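Local atomic coordinates of lipoprotein (Colwellia psychrerythraea, PDB entry 3O0Y), a protein that is of unknown function but belongs to a family grouped with metallopeptidases, so it may be a lipid-anchored, peptidase-like enzyme. Residues Gly143-Ile148 / Pro256-Val261; Thr436-Glu439 / Gly443-Trp446. All coordinates share one frame; numbering follows the deposited sequence.

Interaction 1 (Gly143-Ile148 / Pro256-Val261); sequences GPLIDI and PAYQSV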
loop_
_atom_site.group_PDB
_atom_site.type_symbol
_atom_site.label_atom_id
_atom_site.label_comp_id
_atom_site.label_asym_id
_atom_site.label_seq_id
_atom_site.Cartn_x
_atom_site.Cartn_y
_atom_site.Cartn_z
ATOM N N GLY A 143 7.664 -6.808 4.161
ATOM C CA GLY A 143 8.864 -7.535 3.787
ATOM C C GLY A 143 8.506 -8.982 3.504
ATOM O O GLY A 143 7.408 -9.429 3.824
ATOM N N PRO A 144 9.466 -9.726 2.912
ATOM C CA PRO A 144 9.116 -11.045 2.323
ATOM C C PRO A 144 8.567 -12.037 3.355
ATOM O O PRO A 144 7.679 -12.839 3.032
ATOM C CB PRO A 144 10.412 -11.503 1.674
ATOM C CG PRO A 144 11.489 -10.505 2.133
ATOM C CD PRO A 144 10.789 -9.252 2.521
ATOM N N LEU A 145 9.033 -11.995 4.600
ATOM C CA LEU A 145 8.577 -12.978 5.597
ATOM C C LEU A 145 7.158 -12.710 6.108
ATOM O O LEU A 145 6.508 -13.586 6.686
ATOM C CB LEU A 145 9.615 -13.106 6.742
ATOM C CG LEU A 145 10.942 -13.665 6.261
ATOM C CD1 LEU A 145 12.075 -13.489 7.340
ATOM C CD2 LEU A 145 10.871 -15.143 5.861
ATOM N N ILE A 146 6.622 -11.546 5.796
ATOM C CA ILE A 146 5.262 -11.211 6.172
ATOM C C ILE A 146 4.435 -11.314 4.923
ATOM O O ILE A 146 3.349 -11.893 4.915
ATOM C CB ILE A 146 5.197 -9.771 6.760
ATOM C CG1 ILE A 146 5.847 -9.722 8.120
ATOM C CG2 ILE A 146 3.779 -9.313 6.843
ATOM C CD1 ILE A 146 5.821 -8.279 8.852
ATOM N N ASP A 147 4.916 -10.754 3.812
ATOM C CA ASP A 147 4.060 -10.743 2.606
ATOM C C ASP A 147 3.973 -12.056 1.827
ATOM O O ASP A 147 2.988 -12.290 1.166
ATOM C CB ASP A 147 4.407 -9.630 1.634
ATOM C CG ASP A 147 4.318 -8.245 2.311
ATOM O OD1 ASP A 147 3.378 -8.034 3.115
ATOM O OD2 ASP A 147 5.259 -7.461 2.124
ATOM N N ILE A 148 5.003 -12.860 1.808
ATOM C CA ILE A 148 4.930 -14.078 1.004
ATOM C C ILE A 148 3.871 -15.008 1.640
ATOM O O ILE A 148 2.995 -15.564 0.942
ATOM C CB ILE A 148 6.293 -14.703 0.883
ATOM C CG1 ILE A 148 7.176 -13.888 -0.078
ATOM C CG2 ILE A 148 6.226 -16.208 0.390
ATOM C CD1 ILE A 148 8.598 -14.340 0.036
ATOM N N PRO A 256 11.709 -24.181 11.039
ATOM C CA PRO A 256 13.121 -23.878 11.215
ATOM C C PRO A 256 13.627 -22.620 10.448
ATOM O O PRO A 256 14.565 -21.930 10.932
ATOM C CB PRO A 256 13.813 -25.128 10.693
ATOM C CG PRO A 256 12.807 -26.217 10.949
ATOM C CD PRO A 256 11.529 -25.553 10.523
ATOM N N ALA A 257 13.017 -22.336 9.283
ATOM C CA ALA A 257 13.399 -21.155 8.503
ATOM C C ALA A 257 13.093 -19.891 9.329
ATOM O O ALA A 257 13.996 -19.065 9.551
ATOM C CB ALA A 257 12.678 -21.159 7.110
ATOM N N TYR A 258 11.865 -19.768 9.856
ATOM C CA TYR A 258 11.479 -18.596 10.658
ATOM C C TYR A 258 12.289 -18.496 11.926
ATOM O O TYR A 258 12.776 -17.438 12.286
ATOM C CB TYR A 258 9.987 -18.545 10.968
ATOM C CG TYR A 258 9.223 -17.938 9.794
ATOM C CD1 TYR A 258 9.165 -18.582 8.571
ATOM C CD2 TYR A 258 8.603 -16.690 9.902
ATOM C CE1 TYR A 258 8.523 -18.014 7.502
ATOM C CE2 TYR A 258 8.015 -16.088 8.835
ATOM C CZ TYR A 258 7.973 -16.737 7.621
ATOM O OH TYR A 258 7.315 -16.164 6.534
ATOM N N GLN A 259 12.538 -19.630 12.533
ATOM C CA GLN A 259 13.352 -19.670 13.748
ATOM C C GLN A 259 14.754 -19.153 13.497
ATOM O O GLN A 259 15.312 -18.458 14.346
ATOM C CB GLN A 259 13.330 -21.098 14.327
ATOM C CG GLN A 259 11.901 -21.366 14.937
ATOM C CD GLN A 259 11.582 -22.864 15.192
ATOM O OE1 GLN A 259 10.526 -23.167 15.719
ATOM N NE2 GLN A 259 12.425 -23.763 14.729
ATOM N N SER A 260 15.307 -19.531 12.360
ATOM C CA SER A 260 16.591 -19.072 11.867
ATOM C C SER A 260 16.672 -17.538 11.818
ATOM O O SER A 260 17.674 -16.891 12.168
ATOM C CB SER A 260 16.692 -19.513 10.393
ATOM O OG SER A 260 18.005 -19.836 10.161
ATOM N N VAL A 261 15.671 -16.963 11.164
ATOM C CA VAL A 261 15.664 -15.485 11.034
ATOM C C VAL A 261 15.458 -14.763 12.357
ATOM O O VAL A 261 16.066 -13.712 12.610
ATOM C CB VAL A 261 14.636 -15.035 9.985
ATOM C CG1 VAL A 261 14.738 -13.530 9.754
ATOM C CG2 VAL A 261 14.896 -15.823 8.687
#
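L145, in the first turn of helix 144-154, meets Y258 and V261 on the long helix 236-268, a helix-to-helix contact in a mostly alpha-helical fold that joins parts of the chain more than a hundred residues apart. The polar component illustrates how a buried tyrosine can tether a helix start. The hydroxyl of Y258 donates to the carbonyl of L145, with OH and O 2.7 Å apart. It approaches in the carbonyl plane at a C=O...donor angle of 120°, on a lone pair, and the oxygen lies at the edge of the phenol ring. Y206 OH binds the same oxygen, so two tyrosines grip one carbonyl, while F210 stacks on the Y258 ring, which should restrict its rotation. A phenylalanine in place of Y258 would lack the hydroxyl and would probably cost L145 O one of its two tyrosine donors, and with it the polar link between the two helices.

G143 stands just before L145's helix as its N-cap, at backbone angles that would jam a side chain against the preceding carbonyl and so call for glycine.

Apolar packing completes the contact. The side chains of L145 and Y258 run alongside one another from opposing helices, so that L145 CD2 lies 3.7 Å from Y258 CZ. L207 of helix 197-210 touches all three contact residues, and I181 of helix 174-190 also packs on L145. The other leucine branch meets V261 tip to tip: the valine torsion (chi1 -174°) sets CG1 beside the carbonyl carbon and CG2 beside N, both turned to L145 CD1, which lies 3.6 Å from CG1 and 3.9 Å from CG2 of that valine.

Interaction 2 (Thr436-Glu439 / Gly443-Trp446); sequences TYHE and GHHW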
loop_
_atom_site.group_PDB
_atom_site.type_symbol
_atom_site.label_atom_id
_atom_site.label_comp_id
_atom_site.label_asym_id
_atom_site.label_seq_id
_atom_site.Cartn_x
_atom_site.Cartn_y
_atom_site.Cartn_z
ATOM N N THR A 436 -14.737 4.054 3.810
ATOM C CA THR A 436 -15.349 3.290 2.752
ATOM C C THR A 436 -15.177 3.971 1.372
ATOM O O THR A 436 -14.938 3.292 0.320
ATOM C CB THR A 436 -16.808 3.010 3.076
ATOM O OG1 THR A 436 -16.902 2.219 4.279
ATOM C CG2 THR A 436 -17.546 2.392 1.906
ATOM N N TYR A 437 -15.236 5.308 1.368
ATOM C CA TYR A 437 -14.924 6.028 0.152
ATOM C C TYR A 437 -13.503 5.939 -0.249
ATOM O O TYR A 437 -13.172 5.831 -1.453
ATOM C CB TYR A 437 -15.430 7.473 0.233
ATOM C CG TYR A 437 -16.894 7.641 0.601
ATOM C CD1 TYR A 437 -17.892 6.761 0.169
ATOM C CD2 TYR A 437 -17.301 8.671 1.443
ATOM C CE1 TYR A 437 -19.165 6.900 0.542
ATOM C CE2 TYR A 437 -18.591 8.840 1.762
ATOM C CZ TYR A 437 -19.536 7.959 1.345
ATOM O OH TYR A 437 -20.871 8.089 1.769
ATOM N N HIS A 438 -12.600 5.965 0.733
ATOM C CA HIS A 438 -11.198 5.849 0.512
ATOM C C HIS A 438 -10.789 4.504 -0.069
ATOM O O HIS A 438 -10.041 4.465 -1.075
ATOM C CB HIS A 438 -10.538 6.005 1.847
ATOM C CG HIS A 438 -9.045 5.953 1.807
ATOM N ND1 HIS A 438 -8.325 4.800 1.794
ATOM C CD2 HIS A 438 -8.131 6.951 1.639
ATOM C CE1 HIS A 438 -7.038 5.061 1.863
ATOM N NE2 HIS A 438 -6.877 6.360 1.668
ATOM N N GLU A 439 -11.357 3.426 0.474
ATOM C CA GLU A 439 -10.925 2.072 0.103
ATOM C C GLU A 439 -11.574 1.588 -1.162
ATOM O O GLU A 439 -10.982 0.831 -1.971
ATOM C CB GLU A 439 -11.122 1.099 1.241
ATOM C CG GLU A 439 -10.325 1.361 2.562
ATOM C CD GLU A 439 -8.846 1.330 2.459
ATOM O OE1 GLU A 439 -8.304 1.060 1.401
ATOM O OE2 GLU A 439 -8.234 1.613 3.509
ATOM N N GLY A 443 -12.537 5.953 -4.345
ATOM C CA GLY A 443 -11.111 5.834 -4.013
ATOM C C GLY A 443 -10.307 4.692 -4.657
ATOM O O GLY A 443 -10.316 4.531 -5.868
ATOM N N HIS A 444 -9.682 3.866 -3.848
ATOM C CA HIS A 444 -8.737 2.906 -4.377
ATOM C C HIS A 444 -9.311 1.965 -5.408
ATOM O O HIS A 444 -8.668 1.769 -6.440
ATOM C CB HIS A 444 -8.121 2.065 -3.288
ATOM C CG HIS A 444 -7.084 2.749 -2.443
ATOM N ND1 HIS A 444 -6.150 3.643 -2.957
ATOM C CD2 HIS A 444 -6.821 2.636 -1.121
ATOM C CE1 HIS A 444 -5.336 4.009 -1.969
ATOM N NE2 HIS A 444 -5.720 3.421 -0.851
ATOM N N HIS A 445 -10.460 1.353 -5.168
ATOM C CA HIS A 445 -10.998 0.378 -6.119
ATOM C C HIS A 445 -11.294 1.038 -7.472
ATOM O O HIS A 445 -10.884 0.562 -8.550
ATOM C CB HIS A 445 -12.249 -0.326 -5.582
ATOM C CG HIS A 445 -12.845 -1.245 -6.613
ATOM N ND1 HIS A 445 -12.212 -2.422 -6.961
ATOM C CD2 HIS A 445 -13.872 -1.081 -7.495
ATOM C CE1 HIS A 445 -12.885 -2.990 -7.967
ATOM N NE2 HIS A 445 -13.887 -2.188 -8.332
ATOM N N TRP A 446 -11.979 2.180 -7.453
ATOM C CA TRP A 446 -12.380 2.817 -8.671
ATOM C C TRP A 446 -11.105 3.153 -9.496
ATOM O O TRP A 446 -11.057 2.901 -10.697
ATOM C CB TRP A 446 -13.230 4.047 -8.383
ATOM C CG TRP A 446 -14.036 4.553 -9.557
ATOM C CD1 TRP A 446 -13.758 5.647 -10.335
ATOM C CD2 TRP A 446 -15.296 4.063 -9.993
ATOM N NE1 TRP A 446 -14.761 5.850 -11.226
ATOM C CE2 TRP A 446 -15.710 4.890 -11.058
ATOM C CE3 TRP A 446 -16.115 3.004 -9.584
ATOM C CZ2 TRP A 446 -16.907 4.702 -11.728
ATOM C CZ3 TRP A 446 -17.291 2.833 -10.251
ATOM C CH2 TRP A 446 -17.714 3.700 -11.265
#
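Y437 begins the contact through its backbone, its carbonyl taking a weak bond from G443 N as the chain turns from helix 432-439 into helix 444-452. H438 follows with a straighter one: H444 N donates to H438 O over 2.9 Å at 164°. A CB on G443 would lie 2.1 Å from H438 O, so glycine suits this N-cap. With CG anti to its N (chi1 -178°), H438 points its ring the same way as that of H444. H438 CE1 and H444 NE2 are 3.4 Å apart, the ring planes at 75°. E439 accepts from H445 N at its carbonyl, while its side chain, bent at chi2, brings OE1 in the plane of the H444 ring, 3.3 Å from CD2. H438, E439 and H444 resemble the HExxH motif of related zinc peptidases, but four residues and a turn separate E439 from H444, so any metal site is inferred; a sulfate near E439, probably from the crystallisation liquor, may mark the pocket. Helix 467-483 flanks the turn, with A474 and E478 against H438 and E471 against H444. Helix 353-373 packs on T436 and Y437, and strand 402-405 supplies Y404, which touches E439 and H444 and hydrogen-bonds H445.

In the fold
Both contacts are buried, yet they lie on opposite sides of the chain's centre, about 31 Å apart between their centres, and share no helix. The pair illustrates how contacts between remote and consecutive helices can differ. Interaction 1 joins remote helices through a tyrosine hydroxyl reaching a backbone carbonyl, plus aliphatic branches, and the setting is plain helix packing. Interaction 2 joins consecutive helices across a four-residue connection, where backbone bonds hold the turn while imidazoles and a carboxylate gather on one side. Only in interaction 2 does the N-cap glycine itself touch the partner segment. Interaction 2, nearer the chain's centre, also meets the small sheet, whereas interaction 1 is surrounded by helices and loops.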